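Local coordinates for cellulosomal scaffoldin (Acetivibrio cellulolyticus, PDB 4WI0), which binds a type II cohesin of an adaptor scaffoldin through this C-terminal X module and calcium-binding dockerin, and as a whole protein probably also hydrolyses cellulose, at residues Tyr7-Phe12 against Pro86-Ala91. The protein carries 1 engineered substitution. Numbering follows the deposited sequence.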
ATOM      1  N   TYR B   7     -20.744  15.804   1.748  1.00 18.05           N
ATOM      2  CA  TYR B   7     -19.784  14.889   2.361  1.00 18.52           C
ATOM      3  C   TYR B   7     -18.605  14.598   1.434  1.00 17.66           C
ATOM      4  O   TYR B   7     -18.798  14.327   0.256  1.00 17.42           O
ATOM      5  CB  TYR B   7     -20.483  13.576   2.720  1.00 19.21           C
ATOM      6  CG  TYR B   7     -21.415  13.715   3.889  1.00 20.37           C
ATOM      7  CD1 TYR B   7     -22.725  14.152   3.712  1.00 21.01           C
ATOM      8  CD2 TYR B   7     -20.985  13.435   5.183  1.00 21.27           C
ATOM      9  CE1 TYR B   7     -23.586  14.290   4.793  1.00 22.30           C
ATOM     10  CE2 TYR B   7     -21.838  13.573   6.266  1.00 22.50           C
ATOM     11  CZ  TYR B   7     -23.135  13.998   6.063  1.00 23.21           C
ATOM     12  OH  TYR B   7     -23.986  14.139   7.141  1.00 24.78           O
ATOM     13  N   ILE B   8     -17.395  14.681   1.984  1.00 17.98           N
ATOM     14  CA  ILE B   8     -16.163  14.297   1.294  1.00 17.52           C
ATOM     15  C   ILE B   8     -15.599  13.067   2.022  1.00 18.45           C
ATOM     16  O   ILE B   8     -15.566  13.050   3.251  1.00 18.85           O
ATOM     17  CB  ILE B   8     -15.087  15.423   1.345  1.00 17.22           C
ATOM     18  CG1 ILE B   8     -15.651  16.806   0.960  1.00 17.15           C
ATOM     19  CG2 ILE B   8     -13.882  15.059   0.490  1.00 16.53           C
ATOM     20  CD1 ILE B   8     -16.047  16.980  -0.488  1.00 16.64           C
ATOM     21  N   ASN B   9     -15.173  12.050   1.266  1.00 18.39           N
ATOM     22  CA  ASN B   9     -14.481  10.871   1.798  1.00 18.73           C
ATOM     23  C   ASN B   9     -13.205  10.616   0.982  1.00 18.60           C
ATOM     24  O   ASN B   9     -13.206  10.810  -0.228  1.00 17.43           O
ATOM     25  CB  ASN B   9     -15.351   9.614   1.634  1.00 19.33           C
ATOM     26  CG  ASN B   9     -16.352   9.381   2.762  1.00 20.17           C
ATOM     27  OD1 ASN B   9     -16.960   8.314   2.794  1.00 21.77           O
ATOM     28  ND2 ASN B   9     -16.559  10.346   3.657  1.00 20.42           N
ATOM     29  N   PRO B  10     -12.125  10.143   1.629  1.00 19.06           N
ATOM     30  CA  PRO B  10     -10.966   9.716   0.824  1.00 19.00           C
ATOM     31  C   PRO B  10     -11.276   8.407   0.105  1.00 19.36           C
ATOM     32  O   PRO B  10     -12.069   7.605   0.624  1.00 20.00           O
ATOM     33  CB  PRO B  10      -9.871   9.515   1.872  1.00 18.98           C
ATOM     34  CG  PRO B  10     -10.609   9.182   3.119  1.00 19.69           C
ATOM     35  CD  PRO B  10     -11.900   9.945   3.072  1.00 19.44           C
ATOM     36  N   ASP B  11     -10.685   8.189  -1.072  1.00 18.29           N
ATOM     37  CA  ASP B  11     -10.911   6.948  -1.818  1.00 19.27           C
ATOM     38  C   ASP B  11      -9.987   5.803  -1.352  1.00 20.28           C
ATOM     39  O   ASP B  11      -9.091   5.359  -2.080  1.00 19.69           O
ATOM     40  CB  ASP B  11     -10.782   7.178  -3.335  1.00 19.47           C
ATOM     41  CG  ASP B  11     -11.182   5.961  -4.143  1.00 19.92           C
ATOM     42  OD1 ASP B  11     -11.858   5.065  -3.597  1.00 20.30           O
ATOM     43  OD2 ASP B  11     -10.817   5.884  -5.328  1.00 20.35           O
ATOM     44  N   PHE B  12     -10.222   5.334  -0.129  1.00 20.35           N
ATOM     45  CA  PHE B  12      -9.598   4.114   0.393  1.00 21.81           C
ATOM     46  C   PHE B  12     -10.347   3.668   1.651  1.00 23.68           C
ATOM     47  O   PHE B  12     -11.030   4.472   2.306  1.00 21.89           O
ATOM     48  CB  PHE B  12      -8.083   4.279   0.671  1.00 21.06           C
ATOM     49  CG  PHE B  12      -7.732   5.402   1.627  1.00 20.88           C
ATOM     50  CD1 PHE B  12      -7.910   5.261   3.002  1.00 21.76           C
ATOM     51  CD2 PHE B  12      -7.174   6.577   1.155  1.00 20.76           C
ATOM     52  CE1 PHE B  12      -7.577   6.285   3.868  1.00 21.68           C
ATOM     53  CE2 PHE B  12      -6.833   7.602   2.020  1.00 20.99           C
ATOM     54  CZ  PHE B  12      -7.036   7.461   3.376  1.00 21.02           C
ATOM     55  N   PRO B  86     -20.721   9.933  -1.016  1.00 19.48           N
ATOM     56  CA  PRO B  86     -19.901  11.131  -0.876  1.00 19.00           C
ATOM     57  C   PRO B  86     -19.115  11.449  -2.139  1.00 18.19           C
ATOM     58  O   PRO B  86     -19.025  10.621  -3.038  1.00 18.21           O
ATOM     59  CB  PRO B  86     -18.908  10.750   0.219  1.00 19.03           C
ATOM     60  CG  PRO B  86     -18.779   9.277   0.088  1.00 19.73           C
ATOM     61  CD  PRO B  86     -20.151   8.793  -0.279  1.00 20.42           C
ATOM     62  N   ILE B  87     -18.540  12.640  -2.169  1.00 17.86           N
ATOM     63  CA  ILE B  87     -17.525  12.991  -3.165  1.00 18.09           C
ATOM     64  C   ILE B  87     -16.211  12.353  -2.704  1.00 17.74           C
ATOM     65  O   ILE B  87     -15.783  12.536  -1.560  1.00 17.36           O
ATOM     66  CB  ILE B  87     -17.388  14.515  -3.292  1.00 17.86           C
ATOM     67  CG1 ILE B  87     -18.693  15.108  -3.818  1.00 18.69           C
ATOM     68  CG2 ILE B  87     -16.225  14.901  -4.197  1.00 17.90           C
ATOM     69  CD1 ILE B  87     -18.849  16.581  -3.503  1.00 19.23           C
ATOM     70  N   LEU B  88     -15.595  11.580  -3.588  1.00 17.56           N
ATOM     71  CA  LEU B  88     -14.337  10.932  -3.278  1.00 17.71           C
ATOM     72  C   LEU B  88     -13.155  11.809  -3.673  1.00 17.74           C
ATOM     73  O   LEU B  88     -13.207  12.504  -4.684  1.00 17.49           O
ATOM     74  CB  LEU B  88     -14.272   9.569  -3.961  1.00 18.26           C
ATOM     75  CG  LEU B  88     -15.329   8.573  -3.463  1.00 19.44           C
ATOM     76  CD1 LEU B  88     -15.083   7.199  -4.054  1.00 20.51           C
ATOM     77  CD2 LEU B  88     -15.364   8.489  -1.948  1.00 20.27           C
ATOM     78  N   MET B  89     -12.117  11.796  -2.832  1.00 17.90           N
ATOM     79  CA  MET B  89     -10.847  12.484  -3.099  1.00 17.48           C
ATOM     80  C   MET B  89      -9.696  11.466  -3.148  1.00 17.89           C
ATOM     81  O   MET B  89      -9.624  10.554  -2.304  1.00 17.24           O
ATOM     82  CB  MET B  89     -10.567  13.531  -2.023  1.00 17.20           C
ATOM     83  CG  MET B  89     -11.499  14.737  -2.072  1.00 17.68           C
ATOM     84  SD  MET B  89     -11.222  15.758  -3.539  1.00 18.14           S
ATOM     85  CE  MET B  89      -9.643  16.465  -3.094  1.00 17.53           C
ATOM     86  N   TRP B  90      -8.803  11.622  -4.130  1.00 16.84           N
ATOM     87  CA  TRP B  90      -7.720  10.639  -4.347  1.00 17.02           C
ATOM     88  C   TRP B  90      -6.412  11.054  -3.675  1.00 16.72           C
ATOM     89  O   TRP B  90      -5.792  12.065  -4.049  1.00 16.93           O
ATOM     90  CB  TRP B  90      -7.469  10.412  -5.841  1.00 17.09           C
ATOM     91  CG  TRP B  90      -8.700  10.039  -6.630  1.00 17.25           C
ATOM     92  CD1 TRP B  90      -9.883   9.566  -6.139  1.00 17.40           C
ATOM     93  CD2 TRP B  90      -8.846  10.088  -8.053  1.00 17.56           C
ATOM     94  NE1 TRP B  90     -10.757   9.327  -7.169  1.00 18.18           N
ATOM     95  CE2 TRP B  90     -10.146   9.640  -8.355  1.00 17.56           C
ATOM     96  CE3 TRP B  90      -8.002  10.473  -9.103  1.00 17.48           C
ATOM     97  CZ2 TRP B  90     -10.626   9.562  -9.662  1.00 18.16           C
ATOM     98  CZ3 TRP B  90      -8.478  10.396 -10.402  1.00 17.97           C
ATOM     99  CH2 TRP B  90      -9.777   9.945 -10.670  1.00 18.30           C
ATOM    100  N   ALA B  91      -5.998  10.280  -2.674  1.00 16.38           N
ATOM    101  CA  ALA B  91      -4.731  10.511  -1.992  1.00 16.76           C
ATOM    102  C   ALA B  91      -3.553  10.162  -2.900  1.00 16.45           C
ATOM    103  O   ALA B  91      -3.662   9.303  -3.769  1.00 16.25           O
ATOM    104  CB  ALA B  91      -4.653   9.669  -0.728  1.00 16.76           C
TER
HETATM  105  O   HOH W   1      -7.328   7.375  -2.815  1.00 19.89           O
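Tyr7 O accepts a hydrogen bond from Ile87 N (3.0 Å) in a parallel strand pairing. Ile8 pairs with Ile87, and Ile8 CG2 packs 3.5 Å from Met89 CG. These side chains share one face with Pro10; Asn9 and Leu88 lie on the other. The Asn9 backbone makes two hydrogen bonds across the strands, through N to Ile87 O (2.9 Å) and through O to Met89 N (3.0 Å). Asn9 ND2 also donates to Ile8 O (2.9 Å). Strand 2-10 is the middle of a mixed three-stranded sheet, between 78-89 and 44-50. It belongs to the beta-sandwich X module; Ile87 and Met89 pack on strand 67-74 of the second sheet. After Pro10 the chain makes an inverse gamma turn centred on Asp11. Asp11 N still hydrogen-bonds Met89 O (2.9 Å), while Asp11 OD2 is hydrogen-bonded to His148 NE2 of the dockerin. A water links Asp11 O (2.8 Å) to Ala91 N (3.2 Å). Phe12 sets its ring edge against Ala91, with Phe12 CE2 4.1 Å from Ala91 CB. Both residues also touch Ile144 in dockerin helix 139-146.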